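Local structure of BH1974 protein (Bacillus halodurans, 3ON5) at residues A[75-80]-A[117-122]; A[212-217]-A[267-272]. The protein probably serves in the maturation of molybdenum-containing dehydrogenases of the xanthine dehydrogenase type, rather than oxidising xanthine itself. One frame throughout, in Å; residues are numbered along the deposited sequence.

Interaction 1 (A[75-80]-A[117-122]); sequences TDLTIK and VLLEPV
Leu77 and Lys80 meet Val117 and Leu119 where helix 73-87 packs on a five-stranded antiparallel sheet. Helix segment 75-80 and strand 117-121 run in roughly the same direction, at 37°, and their axes come within 10.4 Å of each other. The close part is apolar and buried. Leu77 holds CG anti to its carbonyl carbon (chi1 -75°), and this turns the branch toward the strand, with CD2 in contact. There Leu77 CD2 meets Val117 CG1 tip to tip at 3.9 Å. The same methyl lies 4.0 Å from Leu119 CD1, and these two leucine side chains cross obliquely. Both flanking strands add to this core: Tyr95 touches Leu77, while Val93, Val37 and Ala39 touch Leu119. Asp76 turns to Tyr95, with OD2 hydrogen-bonded to its OH. Elsewhere on the helix, Thr75 and Ile79 pack on Ile79 of the second subunit, so the helix joins sheet and subunit interface. The loose margin of the contact is Lys80, which is partly exposed and lends the core only the root of its side chain. Its chain bends at chi2 (-76°) and carries the amine away from the strand, while Lys80 CB rests 3.6 Å from Leu119 CD1.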
loop_
_atom_site.group_PDB
_atom_site.type_symbol
_atom_site.label_atom_id
_atom_site.label_comp_id
_atom_site.label_asym_id
_atom_site.label_seq_id
_atom_site.Cartn_x
_atom_site.Cartn_y
_atom_site.Cartn_z
ATOM N N THR A 75 10.253 -10.230 -14.876
ATOM C CA THR A 75 10.314 -11.245 -13.831
ATOM C C THR A 75 11.584 -12.100 -14.021
ATOM O O THR A 75 12.239 -12.423 -13.028
ATOM C CB THR A 75 9.029 -12.088 -13.858
ATOM O OG1 THR A 75 7.881 -11.226 -13.960
ATOM C CG2 THR A 75 8.898 -12.987 -12.637
ATOM N N ASP A 76 11.938 -12.437 -15.293
ATOM C CA ASP A 76 13.126 -13.237 -15.625
ATOM C C ASP A 76 14.402 -12.381 -15.538
ATOM O O ASP A 76 15.413 -12.839 -14.988
ATOM C CB ASP A 76 13.010 -13.871 -17.021
ATOM C CG ASP A 76 14.136 -14.839 -17.353
ATOM O OD1 ASP A 76 14.355 -15.792 -16.568
ATOM O OD2 ASP A 76 14.770 -14.671 -18.416
ATOM N N LEU A 77 14.348 -11.145 -16.066
ATOM C CA LEU A 77 15.463 -10.208 -16.008
ATOM C C LEU A 77 15.922 -9.987 -14.576
ATOM O O LEU A 77 17.120 -10.002 -14.337
ATOM C CB LEU A 77 15.099 -8.869 -16.641
ATOM C CG LEU A 77 15.040 -8.823 -18.154
ATOM C CD1 LEU A 77 14.537 -7.464 -18.636
ATOM C CD2 LEU A 77 16.408 -9.105 -18.757
ATOM N N THR A 78 14.982 -9.864 -13.619
ATOM C CA THR A 78 15.270 -9.651 -12.199
ATOM C C THR A 78 16.253 -10.723 -11.685
ATOM O O THR A 78 17.193 -10.391 -10.955
ATOM C CB THR A 78 13.972 -9.655 -11.413
ATOM O OG1 THR A 78 13.230 -8.500 -11.791
ATOM C CG2 THR A 78 14.196 -9.612 -9.925
ATOM N N ILE A 79 16.047 -11.984 -12.096
ATOM C CA ILE A 79 16.884 -13.114 -11.708
ATOM C C ILE A 79 18.222 -12.969 -12.435
ATOM O O ILE A 79 19.267 -13.110 -11.793
ATOM C CB ILE A 79 16.162 -14.483 -11.994
ATOM C CG1 ILE A 79 15.100 -14.808 -10.910
ATOM C CG2 ILE A 79 17.150 -15.661 -12.041
ATOM C CD1 ILE A 79 13.931 -13.856 -10.727
ATOM N N LYS A 80 18.192 -12.666 -13.757
ATOM C CA LYS A 80 19.408 -12.473 -14.569
ATOM C C LYS A 80 20.256 -11.311 -13.998
ATOM O O LYS A 80 21.464 -11.465 -13.827
ATOM C CB LYS A 80 19.061 -12.206 -16.046
ATOM C CG LYS A 80 18.195 -13.252 -16.752
ATOM C CD LYS A 80 18.885 -14.540 -17.159
ATOM C CE LYS A 80 17.876 -15.408 -17.871
ATOM N NZ LYS A 80 18.456 -16.667 -18.395
ATOM N N VAL A 117 18.451 -7.824 -24.701
ATOM C CA VAL A 117 18.637 -6.969 -23.528
ATOM C C VAL A 117 20.065 -7.135 -23.017
ATOM O O VAL A 117 20.495 -8.267 -22.781
ATOM C CB VAL A 117 17.589 -7.299 -22.417
ATOM C CG1 VAL A 117 17.717 -6.351 -21.225
ATOM C CG2 VAL A 117 16.163 -7.283 -22.970
ATOM N N LEU A 118 20.800 -6.017 -22.866
ATOM C CA LEU A 118 22.156 -6.024 -22.314
ATOM C C LEU A 118 22.113 -5.564 -20.851
ATOM O O LEU A 118 21.733 -4.419 -20.565
ATOM C CB LEU A 118 23.128 -5.156 -23.137
ATOM C CG LEU A 118 24.541 -4.905 -22.541
ATOM C CD1 LEU A 118 25.398 -6.171 -22.535
ATOM C CD2 LEU A 118 25.254 -3.851 -23.308
ATOM N N LEU A 119 22.523 -6.466 -19.936
ATOM C CA LEU A 119 22.550 -6.222 -18.492
ATOM C C LEU A 119 23.975 -5.888 -18.055
ATOM O O LEU A 119 24.882 -6.679 -18.297
ATOM C CB LEU A 119 22.003 -7.454 -17.735
ATOM C CG LEU A 119 20.530 -7.813 -17.989
ATOM C CD1 LEU A 119 20.274 -9.253 -17.758
ATOM C CD2 LEU A 119 19.619 -7.020 -17.135
ATOM N N GLU A 120 24.176 -4.687 -17.484
ATOM C CA GLU A 120 25.469 -4.179 -17.002
ATOM C C GLU A 120 25.420 -3.850 -15.532
ATOM O O GLU A 120 24.533 -3.096 -15.128
ATOM C CB GLU A 120 25.891 -2.926 -17.761
ATOM C CG GLU A 120 26.314 -3.166 -19.191
ATOM C CD GLU A 120 26.467 -1.861 -19.941
ATOM O OE1 GLU A 120 25.436 -1.171 -20.125
ATOM O OE2 GLU A 120 27.613 -1.514 -20.314
ATOM N N PRO A 121 26.363 -4.361 -14.697
ATOM C CA PRO A 121 26.328 -3.972 -13.278
ATOM C C PRO A 121 26.799 -2.535 -13.125
ATOM O O PRO A 121 27.855 -2.180 -13.659
ATOM C CB PRO A 121 27.263 -4.975 -12.599
ATOM C CG PRO A 121 28.124 -5.526 -13.682
ATOM C CD PRO A 121 27.502 -5.253 -15.008
ATOM N N VAL A 122 25.989 -1.686 -12.469
ATOM C CA VAL A 122 26.387 -0.302 -12.221
ATOM C C VAL A 122 27.413 -0.347 -11.092
ATOM O O VAL A 122 27.061 -0.210 -9.918
ATOM C CB VAL A 122 25.215 0.670 -11.938
ATOM C CG1 VAL A 122 25.725 2.098 -11.730
ATOM C CG2 VAL A 122 24.200 0.633 -13.073
#

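Interaction 2 (A[212-217]-A[267-272]); sequences PPLVTF and LIMTHH
Leu214 meets Leu267 and Met269 in the Rossmann domain, where helix 211-221 lies over the parallel sheet. Strand 200-205 leads into this helix and is also the sheet neighbour of strand 265-268. The contact is small, buried and wholly apolar. Leu214 can be followed outward. Its CB points to the strand segment but stops short of touching it. The first torsion places CG anti to the backbone N (chi1 174°), and CG faces Leu267 CD2. The CD1 branch of Leu214 faces that same methyl. The CD2 branch meets two partners. It heads for the selenium of Met269, a selenomethionine here, with Leu214 CD2 to Met269 SE at 3.5 Å. Leu267 lies to its flank, but the modelled position of the Leu267 CD2 methyl is doubtful, so its spacings to all three Leu214 atoms are uncertain. The bend of Met269 at its last torsion brings CE near as well, 4.1 Å from Leu214 CD2. Ile204 of the adjoining strand touches both Leu214 and Met269 and extends the core. With an alanine at Leu214, the Met269 selenium and the Leu267 side chain would probably lose their shared helix partner, and a gap would open between helix and sheet. After Ile268 the chain leaves the strand, and past Met269 it forms an ST turn into helix 273-283. His272 N donates to Thr270 OG1 at 3.2 Å, with His272 at the N-cap position. Thr270 OG1 is also hydrogen-bonded to Asp276 OD1. His271 meets Tyr49 of the third subunit edge-to-face. The His272 ring turns back on the same turn: ND1 donates to Thr270 O at 2.9 Å, nearly straight at 164°, from 49° above the carbonyl plane.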
loop_
_atom_site.group_PDB
_atom_site.type_symbol
_atom_site.label_atom_id
_atom_site.label_comp_id
_atom_site.label_asym_id
_atom_site.label_seq_id
_atom_site.Cartn_x
_atom_site.Cartn_y
_atom_site.Cartn_z
ATOM N N PRO A 212 -1.778 25.695 -16.161
ATOM C CA PRO A 212 -1.316 24.618 -15.261
ATOM C C PRO A 212 -1.488 23.182 -15.838
ATOM O O PRO A 212 -0.493 22.442 -15.700
ATOM C CB PRO A 212 -2.186 24.819 -14.019
ATOM C CG PRO A 212 -2.420 26.264 -13.990
ATOM C CD PRO A 212 -2.666 26.618 -15.426
ATOM N N PRO A 213 -2.613 22.756 -16.516
ATOM C CA PRO A 213 -2.658 21.373 -17.041
ATOM C C PRO A 213 -1.597 21.118 -18.111
ATOM O O PRO A 213 -1.016 20.035 -18.126
ATOM C CB PRO A 213 -4.066 21.239 -17.634
ATOM C CG PRO A 213 -4.610 22.575 -17.735
ATOM C CD PRO A 213 -3.899 23.450 -16.767
ATOM N N LEU A 214 -1.319 22.113 -18.973
ATOM C CA LEU A 214 -0.311 22.016 -20.018
ATOM C C LEU A 214 1.084 21.815 -19.414
ATOM O O LEU A 214 1.849 21.010 -19.939
ATOM C CB LEU A 214 -0.347 23.276 -20.888
ATOM C CG LEU A 214 0.729 23.415 -21.940
ATOM C CD1 LEU A 214 0.497 22.473 -23.086
ATOM C CD2 LEU A 214 0.768 24.806 -22.435
ATOM N N VAL A 215 1.409 22.535 -18.322
ATOM C CA VAL A 215 2.697 22.409 -17.634
ATOM C C VAL A 215 2.814 20.971 -17.096
ATOM O O VAL A 215 3.851 20.349 -17.296
ATOM C CB VAL A 215 2.892 23.481 -16.515
ATOM C CG1 VAL A 215 4.156 23.232 -15.697
ATOM C CG2 VAL A 215 2.920 24.887 -17.112
ATOM N N THR A 216 1.736 20.422 -16.486
ATOM C CA THR A 216 1.730 19.072 -15.929
ATOM C C THR A 216 1.921 18.020 -17.034
ATOM O O THR A 216 2.782 17.155 -16.910
ATOM C CB THR A 216 0.427 18.855 -15.177
ATOM O OG1 THR A 216 0.427 19.722 -14.055
ATOM C CG2 THR A 216 0.239 17.417 -14.709
ATOM N N PHE A 217 1.128 18.083 -18.095
ATOM C CA PHE A 217 1.211 17.110 -19.166
ATOM C C PHE A 217 2.576 17.206 -19.853
ATOM O O PHE A 217 3.198 16.178 -20.050
ATOM C CB PHE A 217 0.063 17.295 -20.165
ATOM C CG PHE A 217 -1.345 17.161 -19.605
ATOM C CD1 PHE A 217 -1.597 16.378 -18.486
ATOM C CD2 PHE A 217 -2.430 17.723 -20.264
ATOM C CE1 PHE A 217 -2.900 16.228 -17.992
ATOM C CE2 PHE A 217 -3.733 17.576 -19.767
ATOM C CZ PHE A 217 -3.957 16.820 -18.642
ATOM N N LEU A 267 5.140 28.437 -26.866
ATOM C CA LEU A 267 3.696 28.387 -26.738
ATOM C C LEU A 267 3.198 29.735 -26.219
ATOM O O LEU A 267 3.508 30.115 -25.088
ATOM C CB LEU A 267 3.382 27.236 -25.795
ATOM C CG LEU A 267 2.112 26.429 -25.976
ATOM C CD1 LEU A 267 1.857 26.048 -27.418
ATOM C CD2 LEU A 267 2.255 25.199 -25.216
ATOM N N ILE A 268 2.530 30.500 -27.099
ATOM C CA ILE A 268 2.002 31.844 -26.860
ATOM C C ILE A 268 0.529 31.717 -26.461
ATOM O O ILE A 268 -0.317 31.418 -27.314
ATOM C CB ILE A 268 2.194 32.742 -28.129
ATOM C CG1 ILE A 268 3.616 32.649 -28.719
ATOM C CG2 ILE A 268 1.815 34.172 -27.845
ATOM C CD1 ILE A 268 3.839 33.466 -30.019
HETATM N N MSE A 269 0.208 31.927 -25.174
HETATM C CA MSE A 269 -1.184 31.786 -24.715
HETATM C C MSE A 269 -1.488 32.748 -23.577
HETATM O O MSE A 269 -1.956 32.328 -22.503
HETATM C CB MSE A 269 -1.471 30.348 -24.287
HETATM C CG MSE A 269 -0.329 29.680 -23.521
HETATM SE SE MSE A 269 -0.748 27.822 -23.230
HETATM C CE MSE A 269 -1.230 27.334 -25.002
ATOM N N THR A 270 -1.265 34.054 -23.847
ATOM C CA THR A 270 -1.452 35.116 -22.867
ATOM C C THR A 270 -2.899 35.596 -22.847
ATOM O O THR A 270 -3.313 36.169 -21.846
ATOM C CB THR A 270 -0.511 36.313 -23.125
ATOM O OG1 THR A 270 -0.963 37.060 -24.252
ATOM C CG2 THR A 270 0.946 35.915 -23.290
ATOM N N HIS A 271 -3.654 35.395 -23.955
ATOM C CA HIS A 271 -5.048 35.836 -24.149
ATOM C C HIS A 271 -5.114 37.359 -24.264
ATOM O O HIS A 271 -6.186 37.931 -24.126
ATOM C CB HIS A 271 -5.984 35.344 -23.023
ATOM C CG HIS A 271 -6.074 33.856 -22.910
ATOM N ND1 HIS A 271 -6.910 33.130 -23.724
ATOM C CD2 HIS A 271 -5.460 33.011 -22.049
ATOM C CE1 HIS A 271 -6.769 31.865 -23.355
ATOM N NE2 HIS A 271 -5.900 31.740 -22.354
ATOM N N HIS A 272 -3.965 38.006 -24.505
ATOM C CA HIS A 272 -3.771 39.453 -24.682
ATOM C C HIS A 272 -3.132 39.677 -26.010
ATOM O O HIS A 272 -1.988 39.267 -26.207
ATOM C CB HIS A 272 -2.927 40.063 -23.550
ATOM C CG HIS A 272 -3.612 40.109 -22.222
ATOM N ND1 HIS A 272 -3.754 38.967 -21.437
ATOM C CD2 HIS A 272 -4.114 41.170 -21.549
ATOM C CE1 HIS A 272 -4.384 39.362 -20.342
ATOM N NE2 HIS A 272 -4.615 40.684 -20.360
#

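Overall arrangement
Both interactions set a helix on a sheet by apolar side chains, but in different domains. Interaction 1 belongs to the antiparallel N-terminal part, interaction 2 to the parallel Rossmann domain. They follow one another along the chain, and a separate antiparallel sheet comes between them in sequence. Their centres are 41 Å apart, on opposite sides of the chain's centre, and their nearest atoms are about 26 Å apart. They do not touch. Each lies near a different neighbour: the second subunit for 75-80, the third for 212-217 and His271. Segment 267-272 leaves the C-terminal ends of the strands of the parallel sheet, where Rossmann domains commonly bind nucleotides; such a role here is only inferred.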